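Local coordinates for DNA replication licensing factor MCM related protein (Thermoplasma acidophilum, PDB 4ME3), which is the N-terminal part of an MCM protein that, as a whole, probably binds single-stranded DNA and acts as an ATP-driven helicase in DNA replication, at residues F24-Y30 / L47-F51; G76-L81 / N94-L98; Q91-I95 / L140-A144; Q196-E202 / Q214-T220. One frame throughout, in Å; residues are numbered along the deposited sequence.

Interaction 1: F24-Y30 / L47-F51; sequences FFRLYGY and LYVSF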
# COMPACT_ATOMS: atom_id res chain seq x y z
N PHE A 24 2.49 -6.05 -19.88
CA PHE A 24 3.11 -7.05 -19.01
C PHE A 24 2.11 -8.12 -18.57
O PHE A 24 2.38 -9.32 -18.67
CB PHE A 24 3.74 -6.40 -17.78
CG PHE A 24 4.19 -7.40 -16.76
CD1 PHE A 24 5.36 -8.11 -16.95
CD2 PHE A 24 3.43 -7.64 -15.63
CE1 PHE A 24 5.77 -9.05 -16.02
CE2 PHE A 24 3.84 -8.58 -14.70
CZ PHE A 24 5.01 -9.28 -14.89
N PHE A 25 0.96 -7.68 -18.06
CA PHE A 25 -0.03 -8.61 -17.53
C PHE A 25 -0.43 -9.61 -18.60
O PHE A 25 -0.57 -10.80 -18.33
CB PHE A 25 -1.27 -7.86 -17.04
CG PHE A 25 -1.06 -7.07 -15.77
CD1 PHE A 25 -0.32 -7.60 -14.72
CD2 PHE A 25 -1.61 -5.81 -15.62
CE1 PHE A 25 -0.14 -6.88 -13.55
CE2 PHE A 25 -1.43 -5.09 -14.46
CZ PHE A 25 -0.70 -5.62 -13.43
N ARG A 26 -0.60 -9.12 -19.82
CA ARG A 26 -1.00 -9.98 -20.94
C ARG A 26 0.14 -10.91 -21.36
O ARG A 26 -0.03 -12.13 -21.42
CB ARG A 26 -1.44 -9.14 -22.13
CG ARG A 26 -2.04 -9.97 -23.26
CD ARG A 26 -2.31 -9.14 -24.51
NE ARG A 26 -1.89 -7.74 -24.38
CZ ARG A 26 -2.64 -6.77 -23.88
NH1 ARG A 26 -3.87 -7.01 -23.45
NH2 ARG A 26 -2.16 -5.53 -23.81
N LEU A 27 1.29 -10.32 -21.66
CA LEU A 27 2.44 -11.07 -22.17
C LEU A 27 2.83 -12.23 -21.27
O LEU A 27 3.15 -13.31 -21.76
CB LEU A 27 3.65 -10.15 -22.33
CG LEU A 27 3.87 -9.47 -23.67
CD1 LEU A 27 5.08 -8.56 -23.56
CD2 LEU A 27 4.07 -10.50 -24.78
N TYR A 28 2.83 -12.00 -19.96
CA TYR A 28 3.32 -13.01 -19.02
C TYR A 28 2.23 -13.86 -18.38
O TYR A 28 2.49 -14.62 -17.44
CB TYR A 28 4.23 -12.35 -17.98
CG TYR A 28 5.59 -12.09 -18.56
CD1 TYR A 28 5.83 -10.95 -19.33
CD2 TYR A 28 6.63 -13.00 -18.41
CE1 TYR A 28 7.06 -10.72 -19.89
CE2 TYR A 28 7.86 -12.78 -18.97
CZ TYR A 28 8.07 -11.64 -19.71
OH TYR A 28 9.30 -11.41 -20.27
N GLY A 29 1.01 -13.76 -18.91
CA GLY A 29 -0.05 -14.70 -18.60
C GLY A 29 -0.77 -14.45 -17.29
O GLY A 29 -1.32 -15.38 -16.70
N TYR A 30 -0.77 -13.21 -16.83
CA TYR A 30 -1.43 -12.87 -15.57
C TYR A 30 -2.93 -12.67 -15.73
O TYR A 30 -3.68 -12.72 -14.76
CB TYR A 30 -0.78 -11.63 -14.95
CG TYR A 30 0.55 -11.91 -14.29
CD1 TYR A 30 0.61 -12.36 -12.97
CD2 TYR A 30 1.74 -11.75 -14.98
CE1 TYR A 30 1.82 -12.64 -12.37
CE2 TYR A 30 2.96 -12.02 -14.38
CZ TYR A 30 2.99 -12.46 -13.08
OH TYR A 30 4.21 -12.74 -12.49
N LEU A 47 -3.03 -9.42 -6.01
CA LEU A 47 -2.31 -10.15 -7.04
C LEU A 47 -0.82 -10.06 -6.75
O LEU A 47 -0.30 -8.97 -6.54
CB LEU A 47 -2.58 -9.56 -8.43
CG LEU A 47 -1.80 -10.22 -9.57
CD1 LEU A 47 -2.30 -11.64 -9.81
CD2 LEU A 47 -1.88 -9.39 -10.85
N TYR A 48 -0.15 -11.20 -6.72
CA TYR A 48 1.31 -11.24 -6.63
C TYR A 48 1.93 -11.35 -8.01
O TYR A 48 1.55 -12.22 -8.80
CB TYR A 48 1.76 -12.41 -5.77
CG TYR A 48 1.50 -12.21 -4.30
CD1 TYR A 48 2.46 -11.60 -3.50
CD2 TYR A 48 0.31 -12.60 -3.72
CE1 TYR A 48 2.23 -11.39 -2.15
CE2 TYR A 48 0.08 -12.40 -2.37
CZ TYR A 48 1.04 -11.80 -1.59
OH TYR A 48 0.82 -11.60 -0.25
N VAL A 49 2.88 -10.47 -8.30
CA VAL A 49 3.60 -10.50 -9.57
C VAL A 49 5.06 -10.83 -9.32
O VAL A 49 5.68 -10.28 -8.41
CB VAL A 49 3.50 -9.15 -10.31
CG1 VAL A 49 4.47 -9.10 -11.47
CG2 VAL A 49 2.07 -8.92 -10.79
N SER A 50 5.61 -11.72 -10.12
CA SER A 50 6.99 -12.17 -9.93
C SER A 50 7.98 -11.14 -10.46
O SER A 50 7.88 -10.71 -11.61
CB SER A 50 7.21 -13.51 -10.64
OG SER A 50 8.56 -13.92 -10.51
N PHE A 51 8.94 -10.75 -9.64
CA PHE A 51 9.94 -9.81 -10.10
C PHE A 51 10.78 -10.44 -11.22
O PHE A 51 11.32 -9.73 -12.06
CB PHE A 51 10.84 -9.34 -8.96
CG PHE A 51 11.72 -8.20 -9.34
CD1 PHE A 51 11.20 -6.91 -9.43
CD2 PHE A 51 13.05 -8.39 -9.64
CE1 PHE A 51 11.99 -5.85 -9.78
CE2 PHE A 51 13.86 -7.33 -10.00
CZ PHE A 51 13.33 -6.06 -10.07
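This contact lies in the buried core of the helical subdomain at the start of the MCM N-terminal domain, where the end of helix 14-27 packs against strand 46-50. A Schellman motif closes the helix. Tyr30 N bonds to Phe25 O at 2.8 Å and Gly29 N to Arg26 O at 3.2 Å. Gly29 takes the positive phi of the C-prime position, and the chain then turns so that Tyr30 faces the strand. The single hydrogen bond between the segments runs from Ser50 N to Tyr30 OH, 2.9 Å and nearly straight. Tyr30 OH also makes a weak hydrogen bond with Asp53 of helix 51-57. Apolar packing surrounds it. Phe24 CE2 meets Val49 CG1 at 3.3 Å. Phe25 CE1 lies 4.1 Å from both Leu47 CD2 and Val49 CG2. Val49 CG2 also sits over one face of the Tyr30 ring, whose CD1 is 4.4 Å from Leu47 CD1. Ser50 is the N-cap of helix 51-57, and its OG is hydrogen-bonded to Asp102. Leu47 and Val49 pair through their backbones with strand 97-101. The chemistry is thus mainly hydrophobic. The tyrosine hydroxyl supplies a polar partner for a backbone NH at the point where strand gives way to helix.

Interaction 2: G76-L81 / N94-L98; sequences GEEVIL and NIFNL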
# COMPACT_ATOMS: atom_id res chain seq x y z
N GLY A 76 -0.08 0.08 -11.51
CA GLY A 76 -0.46 -1.29 -11.81
C GLY A 76 -1.84 -1.61 -11.26
O GLY A 76 -2.65 -2.25 -11.92
N GLU A 77 -2.09 -1.17 -10.03
CA GLU A 77 -3.38 -1.39 -9.39
C GLU A 77 -4.50 -0.72 -10.18
O GLU A 77 -5.57 -1.30 -10.38
CB GLU A 77 -3.35 -0.92 -7.93
CG GLU A 77 -2.50 -1.82 -7.04
CD GLU A 77 -2.14 -1.22 -5.69
OE1 GLU A 77 -2.41 -0.02 -5.46
OE2 GLU A 77 -1.56 -1.96 -4.86
N GLU A 78 -4.26 0.50 -10.66
CA GLU A 78 -5.25 1.22 -11.46
C GLU A 78 -5.59 0.46 -12.74
O GLU A 78 -6.76 0.38 -13.12
CB GLU A 78 -4.75 2.62 -11.81
CG GLU A 78 -4.76 3.58 -10.63
CD GLU A 78 -4.38 5.00 -11.03
OE1 GLU A 78 -4.49 5.33 -12.23
OE2 GLU A 78 -3.96 5.77 -10.15
N VAL A 79 -4.59 -0.11 -13.39
CA VAL A 79 -4.81 -0.88 -14.61
C VAL A 79 -5.70 -2.09 -14.32
O VAL A 79 -6.64 -2.38 -15.07
CB VAL A 79 -3.48 -1.36 -15.23
CG1 VAL A 79 -3.74 -2.42 -16.29
CG2 VAL A 79 -2.73 -0.18 -15.82
N ILE A 80 -5.42 -2.79 -13.23
CA ILE A 80 -6.24 -3.93 -12.83
C ILE A 80 -7.67 -3.49 -12.54
O ILE A 80 -8.62 -4.12 -13.00
CB ILE A 80 -5.64 -4.63 -11.60
CG1 ILE A 80 -4.35 -5.34 -11.99
CG2 ILE A 80 -6.64 -5.62 -11.01
CD1 ILE A 80 -3.55 -5.88 -10.83
N LEU A 81 -7.83 -2.40 -11.81
CA LEU A 81 -9.17 -1.92 -11.44
C LEU A 81 -9.96 -1.43 -12.65
O LEU A 81 -11.17 -1.68 -12.76
CB LEU A 81 -9.06 -0.81 -10.40
CG LEU A 81 -8.68 -1.27 -9.00
CD1 LEU A 81 -8.23 -0.08 -8.15
CD2 LEU A 81 -9.85 -1.98 -8.33
N ASN A 94 -13.11 -0.01 -4.30
CA ASN A 94 -12.07 0.18 -5.30
C ASN A 94 -10.68 -0.11 -4.77
O ASN A 94 -9.69 0.42 -5.27
CB ASN A 94 -12.12 1.61 -5.85
CG ASN A 94 -11.93 2.65 -4.76
OD1 ASN A 94 -11.68 2.33 -3.60
ND2 ASN A 94 -12.03 3.92 -5.14
N ILE A 95 -10.59 -0.97 -3.75
CA ILE A 95 -9.31 -1.35 -3.18
C ILE A 95 -8.70 -2.53 -3.92
O ILE A 95 -9.38 -3.52 -4.19
CB ILE A 95 -9.45 -1.73 -1.69
CG1 ILE A 95 -9.95 -0.53 -0.88
CG2 ILE A 95 -8.12 -2.21 -1.14
CD1 ILE A 95 -10.27 -0.85 0.57
N PHE A 96 -7.42 -2.43 -4.26
CA PHE A 96 -6.69 -3.58 -4.78
C PHE A 96 -5.22 -3.53 -4.38
O PHE A 96 -4.62 -2.46 -4.33
CB PHE A 96 -6.80 -3.67 -6.30
CG PHE A 96 -6.41 -5.02 -6.83
CD1 PHE A 96 -5.10 -5.31 -7.16
CD2 PHE A 96 -7.36 -6.02 -6.96
CE1 PHE A 96 -4.75 -6.56 -7.63
CE2 PHE A 96 -7.02 -7.27 -7.42
CZ PHE A 96 -5.70 -7.54 -7.76
N ASN A 97 -4.66 -4.70 -4.08
CA ASN A 97 -3.26 -4.80 -3.70
C ASN A 97 -2.45 -5.55 -4.74
O ASN A 97 -2.59 -6.76 -4.91
CB ASN A 97 -3.12 -5.53 -2.37
CG ASN A 97 -3.99 -4.94 -1.29
OD1 ASN A 97 -4.00 -3.72 -1.08
ND2 ASN A 97 -4.73 -5.79 -0.59
N LEU A 98 -1.59 -4.82 -5.43
CA LEU A 98 -0.61 -5.41 -6.31
C LEU A 98 0.67 -5.57 -5.51
O LEU A 98 1.21 -4.59 -5.00
CB LEU A 98 -0.39 -4.51 -7.53
CG LEU A 98 0.60 -5.00 -8.59
CD1 LEU A 98 0.24 -6.38 -9.08
CD2 LEU A 98 0.63 -4.01 -9.75
O HOH W 1 0.23 -3.09 -2.88
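One side of helix 69-84 lies against the chain leading into strand 97-101, and the two surfaces interlock. Ile80 is the central bump. Its CG2 sits squarely over the Phe96 ring, 3.8 Å from the centroid and 7° off the normal, a CH-pi contact. Ile80 CD1 reaches Phe96 CE1 at 3.5 Å and Leu98 CD1 at 4.2 Å. Gly76 provides a hollow one turn earlier: Leu98 CD2 rests 3.6 Å from Gly76 CA, so close that a beta carbon on residue 76 would clash with it. Leu81 fills the other end, with CD1 3.3 Å from Asn94 O and CD2 4.0 Å from Phe96 CB. Glu77 CG lies at the edge of the Phe96 ring. Its carboxylate accepts a hydrogen bond from the strand, Leu98 N to Glu77 OE2 at 2.9 Å, and water 1 bridges Glu77 OE2 and Leu98 O. Beyond the pair, Leu47 of strand 46-50 touches Ile80, Phe96 and Leu98. Helix 14-27 closes over the same cluster through Phe25 on Ile80 and Trp21 on Leu98.

Interaction 3: Q91-I95 / L140-A144; sequences QRFNI and LKNAA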
# COMPACT_ATOMS: atom_id res chain seq x y z
N GLN A 91 -17.51 3.50 -6.45
CA GLN A 91 -16.84 4.61 -5.79
C GLN A 91 -16.37 4.20 -4.40
O GLN A 91 -15.42 4.77 -3.86
CB GLN A 91 -17.75 5.84 -5.70
CG GLN A 91 -19.04 5.61 -4.91
CD GLN A 91 -19.82 6.89 -4.70
OE1 GLN A 91 -19.37 7.98 -5.06
NE2 GLN A 91 -21.00 6.77 -4.11
N ARG A 92 -17.03 3.20 -3.83
CA ARG A 92 -16.69 2.70 -2.50
C ARG A 92 -15.73 1.52 -2.56
O ARG A 92 -14.72 1.51 -1.86
CB ARG A 92 -17.96 2.28 -1.76
CG ARG A 92 -17.68 1.59 -0.43
CD ARG A 92 -18.95 1.39 0.37
NE ARG A 92 -18.68 0.83 1.69
CZ ARG A 92 -19.60 0.63 2.63
NH1 ARG A 92 -20.86 0.95 2.40
NH2 ARG A 92 -19.25 0.11 3.80
N PHE A 93 -16.07 0.53 -3.37
CA PHE A 93 -15.27 -0.69 -3.46
C PHE A 93 -14.27 -0.60 -4.59
O PHE A 93 -14.53 -1.05 -5.71
CB PHE A 93 -16.18 -1.91 -3.66
CG PHE A 93 -17.19 -2.10 -2.56
CD1 PHE A 93 -16.80 -2.57 -1.32
CD2 PHE A 93 -18.52 -1.78 -2.77
CE1 PHE A 93 -17.72 -2.74 -0.31
CE2 PHE A 93 -19.45 -1.95 -1.76
CZ PHE A 93 -19.05 -2.43 -0.52
N ASN A 94 -13.11 -0.01 -4.30
CA ASN A 94 -12.07 0.18 -5.30
C ASN A 94 -10.68 -0.11 -4.77
O ASN A 94 -9.69 0.42 -5.27
CB ASN A 94 -12.12 1.61 -5.85
CG ASN A 94 -11.93 2.65 -4.76
OD1 ASN A 94 -11.68 2.33 -3.60
ND2 ASN A 94 -12.03 3.92 -5.14
N ILE A 95 -10.59 -0.97 -3.75
CA ILE A 95 -9.31 -1.35 -3.18
C ILE A 95 -8.70 -2.53 -3.92
O ILE A 95 -9.38 -3.52 -4.19
CB ILE A 95 -9.45 -1.73 -1.69
CG1 ILE A 95 -9.95 -0.53 -0.88
CG2 ILE A 95 -8.12 -2.21 -1.14
CD1 ILE A 95 -10.27 -0.85 0.57
N LEU A 140 -9.08 3.62 8.35
CA LEU A 140 -9.90 4.15 7.27
C LEU A 140 -9.11 4.14 5.97
O LEU A 140 -8.00 4.68 5.91
CB LEU A 140 -10.32 5.58 7.64
CG LEU A 140 -11.37 6.27 6.78
CD1 LEU A 140 -12.67 5.49 6.78
CD2 LEU A 140 -11.59 7.68 7.31
N LYS A 141 -9.67 3.53 4.93
CA LYS A 141 -8.96 3.39 3.66
C LYS A 141 -9.64 4.18 2.55
O LYS A 141 -9.01 5.01 1.89
CB LYS A 141 -8.84 1.92 3.26
CG LYS A 141 -8.06 1.69 1.97
CD LYS A 141 -6.61 2.15 2.11
CE LYS A 141 -5.83 1.93 0.82
NZ LYS A 141 -5.77 0.50 0.43
N ASN A 142 -10.92 3.91 2.34
CA ASN A 142 -11.71 4.72 1.43
C ASN A 142 -12.82 5.40 2.22
O ASN A 142 -13.78 4.75 2.63
CB ASN A 142 -12.29 3.88 0.29
CG ASN A 142 -12.73 4.73 -0.89
OD1 ASN A 142 -12.30 5.87 -1.04
ND2 ASN A 142 -13.60 4.17 -1.73
N ALA A 143 -12.67 6.70 2.44
CA ALA A 143 -13.56 7.44 3.33
C ALA A 143 -14.72 8.08 2.59
O ALA A 143 -14.54 8.80 1.61
CB ALA A 143 -12.77 8.51 4.07
N ALA A 144 -15.93 7.82 3.08
CA ALA A 144 -17.14 8.43 2.54
C ALA A 144 -17.41 9.77 3.21
O ALA A 144 -17.48 9.86 4.44
CB ALA A 144 -18.33 7.50 2.75
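The side-chain amide of Asn142 bridges two backbone carbonyls of the loop before strand 97-101. Asn142 ND2 donates to Gln91 O and to Arg92 O, each at 2.9 Å. The second bond is the straighter, at 161° against 142°. Asn94 OD1 is also near, 3.3 Å from Asn142 ND2, but the angle is poor for a bond. The loop therefore curls round the amide group. Arg92 directs its charge to another partner, with its NE in a salt bridge to Glu191. One residue past Asn94, Ile95 CD1 meets Lys141 CG at 3.6 Å, the aliphatic part of the lysine. Lys141 and Asn142 both face Glu191 in a classic beta bulge, at a corner of the long strand 123-147. The contact joins the helical subdomain to the OB-domain sheet, near the root of the zinc-binding region; the Gln91 side chain is about 11 Å from the zinc ion. Tyr155 of strand 153-157 touches Gln91, Arg92 and Asn142, while Ile193 of strand 191-201 packs on Ile95 and Lys141.

Interaction 4: Q196-E202 / Q214-T220; sequences QKVEIQE and QRITIIT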
# COMPACT_ATOMS: atom_id res chain seq x y z
N GLN A 196 -1.57 -3.84 11.29
CA GLN A 196 -0.84 -4.34 12.44
C GLN A 196 0.59 -3.85 12.35
O GLN A 196 1.17 -3.84 11.26
CB GLN A 196 -0.87 -5.87 12.46
CG GLN A 196 -0.22 -6.50 13.68
CD GLN A 196 -0.28 -8.01 13.65
OE1 GLN A 196 -0.12 -8.63 12.60
NE2 GLN A 196 -0.50 -8.61 14.81
N LYS A 197 1.15 -3.42 13.47
CA LYS A 197 2.57 -3.07 13.50
C LYS A 197 3.34 -4.21 14.13
O LYS A 197 2.91 -4.79 15.13
CB LYS A 197 2.81 -1.77 14.26
CG LYS A 197 1.96 -0.61 13.79
CD LYS A 197 2.47 0.71 14.34
CE LYS A 197 1.60 1.87 13.91
NZ LYS A 197 2.08 3.16 14.49
N VAL A 198 4.48 -4.53 13.54
CA VAL A 198 5.31 -5.63 13.98
C VAL A 198 6.76 -5.16 14.09
O VAL A 198 7.33 -4.67 13.11
CB VAL A 198 5.25 -6.80 12.97
CG1 VAL A 198 6.09 -7.97 13.44
CG2 VAL A 198 3.79 -7.23 12.76
N GLU A 199 7.33 -5.28 15.27
CA GLU A 199 8.73 -4.91 15.45
C GLU A 199 9.62 -6.13 15.30
O GLU A 199 9.41 -7.15 15.96
CB GLU A 199 8.96 -4.28 16.83
CG GLU A 199 10.42 -3.93 17.08
CD GLU A 199 10.63 -3.25 18.41
OE1 GLU A 199 10.90 -2.03 18.42
OE2 GLU A 199 10.55 -3.94 19.45
N ILE A 200 10.62 -6.04 14.43
CA ILE A 200 11.60 -7.11 14.27
C ILE A 200 12.98 -6.65 14.73
O ILE A 200 13.26 -5.46 14.79
CB ILE A 200 11.68 -7.62 12.82
CG1 ILE A 200 12.16 -6.52 11.87
CG2 ILE A 200 10.33 -8.16 12.37
CD1 ILE A 200 12.56 -7.04 10.51
N GLN A 201 13.83 -7.61 15.05
CA GLN A 201 15.18 -7.32 15.52
C GLN A 201 16.19 -8.14 14.74
O GLN A 201 15.88 -9.24 14.28
CB GLN A 201 15.29 -7.64 17.01
CG GLN A 201 16.61 -7.22 17.62
CD GLN A 201 16.66 -7.46 19.12
OE1 GLN A 201 15.99 -8.35 19.63
NE2 GLN A 201 17.44 -6.65 19.82
N GLU A 202 17.40 -7.61 14.59
CA GLU A 202 18.46 -8.33 13.91
C GLU A 202 18.74 -9.64 14.64
O GLU A 202 18.70 -9.69 15.87
CB GLU A 202 19.73 -7.49 13.86
CG GLU A 202 19.62 -6.25 12.99
CD GLU A 202 20.91 -5.47 12.90
OE1 GLU A 202 21.39 -5.01 13.96
OE2 GLU A 202 21.45 -5.32 11.79
N GLN A 214 19.84 -4.25 16.25
CA GLN A 214 18.93 -3.12 16.07
C GLN A 214 17.53 -3.60 15.69
O GLN A 214 17.35 -4.74 15.28
CB GLN A 214 19.49 -2.15 15.02
CG GLN A 214 20.77 -1.46 15.48
CD GLN A 214 21.32 -0.46 14.47
OE1 GLN A 214 20.60 0.02 13.59
NE2 GLN A 214 22.60 -0.14 14.60
N ARG A 215 16.55 -2.71 15.83
CA ARG A 215 15.16 -3.06 15.57
C ARG A 215 14.54 -2.13 14.54
O ARG A 215 15.01 -1.00 14.35
CB ARG A 215 14.36 -3.01 16.87
CG ARG A 215 14.82 -3.99 17.92
CD ARG A 215 14.16 -3.74 19.27
NE ARG A 215 14.59 -4.72 20.27
CZ ARG A 215 13.80 -5.63 20.84
NH1 ARG A 215 12.50 -5.70 20.56
NH2 ARG A 215 14.31 -6.47 21.73
N ILE A 216 13.50 -2.60 13.88
CA ILE A 216 12.72 -1.76 12.99
C ILE A 216 11.29 -2.24 12.99
O ILE A 216 11.03 -3.43 13.17
CB ILE A 216 13.28 -1.76 11.55
CG1 ILE A 216 12.59 -0.67 10.73
CG2 ILE A 216 13.10 -3.13 10.90
CD1 ILE A 216 13.24 -0.42 9.37
N THR A 217 10.36 -1.31 12.80
CA THR A 217 8.94 -1.66 12.77
C THR A 217 8.46 -1.85 11.34
O THR A 217 8.83 -1.11 10.44
CB THR A 217 8.08 -0.58 13.44
OG1 THR A 217 8.38 -0.54 14.83
CG2 THR A 217 6.60 -0.90 13.26
N ILE A 218 7.62 -2.86 11.17
CA ILE A 218 7.02 -3.17 9.89
C ILE A 218 5.53 -2.90 10.01
O ILE A 218 4.91 -3.29 11.00
CB ILE A 218 7.22 -4.65 9.52
CG1 ILE A 218 8.71 -5.01 9.55
CG2 ILE A 218 6.64 -4.94 8.14
CD1 ILE A 218 8.96 -6.46 9.78
N ILE A 219 4.97 -2.22 9.02
CA ILE A 219 3.53 -2.03 8.94
C ILE A 219 2.98 -3.09 7.99
O ILE A 219 3.38 -3.15 6.83
CB ILE A 219 3.16 -0.63 8.41
CG1 ILE A 219 3.69 0.46 9.35
CG2 ILE A 219 1.65 -0.49 8.26
CD1 ILE A 219 3.24 0.34 10.78
N THR A 220 2.09 -3.93 8.49
CA THR A 220 1.43 -4.93 7.66
C THR A 220 -0.04 -4.58 7.55
O THR A 220 -0.71 -4.37 8.56
CB THR A 220 1.59 -6.35 8.24
OG1 THR A 220 0.98 -6.42 9.54
CG2 THR A 220 3.05 -6.73 8.35
O HOH W 2 1.35 -9.61 10.21
O HOH W 3 11.21 -0.46 15.93
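Two antiparallel strands of the OB domain pair here over six residues each. The pair frames a partly disordered loop, which by family probably corresponds to the MCM allosteric control loop. Gln196 starts the ladder: Gln196 N to Thr220 O and Thr220 N to Gln196 O are both 2.9 Å. Its OE1 bonds to Gly226 N, and water 2 links that OE1 to Thr220 OG1. Lys197 makes a non-hydrogen-bonded pair with Ile219, and Lys197 CG lies 3.4 Å from Ile219 CD1. Val198 gives the next two bonds, Val198 N to Ile218 O at 2.9 Å and Ile218 N to Val198 O at 2.7 Å. Glu199, opposite Thr217, reaches diagonally across to the other strand, where Glu199 OE2 forms a salt bridge with Arg215 NH1 at 2.9 Å. Water 3 joins Glu199 OE1 and Thr217 OG1. Ile200 pairs with Ile216 through bonds of 2.9 Å (Ile200 N to Ile216 O) and 3.0 Å (Ile216 N to Ile200 O). Ile200 CG2 also touches Ile218 CD1 at 3.4 Å. Gln201 faces Arg215, while its OE1 bonds to Arg131. Just past the ladder, Glu202 N donates to Gln214 O at 3.0 Å, and Gln214 N to Glu202 OE1 at 2.9 Å. That carboxylate also forms a salt bridge with Arg113. Strands 123-147 and 250-261 flank the pair, and Val234 and Val236 of strand 233-247 meet Ile200 and Ile218 on the buried face.

Interactions 1 and 2 both build the helical subdomain. Their centres are about 13 Å apart, and they touch through the parallel sheet of strands 46-50 and 97-101, with Leu47 N about 2.9 Å from Asn97 O. Interaction 3 uses the same loop, overlapping interaction 2 at Asn94 and Ile95, and their centres are again about 13 Å apart. It holds the helical subdomain to the OB-domain sheet. Interaction 4 lies in that sheet, its centre about 27 Å from that of interaction 3, yet strands 123-147 and 191-201 are neighbours there. It is on the opposite side of the chain's centre from interactions 2 and 3. Along the chain the contacts open in numerical order.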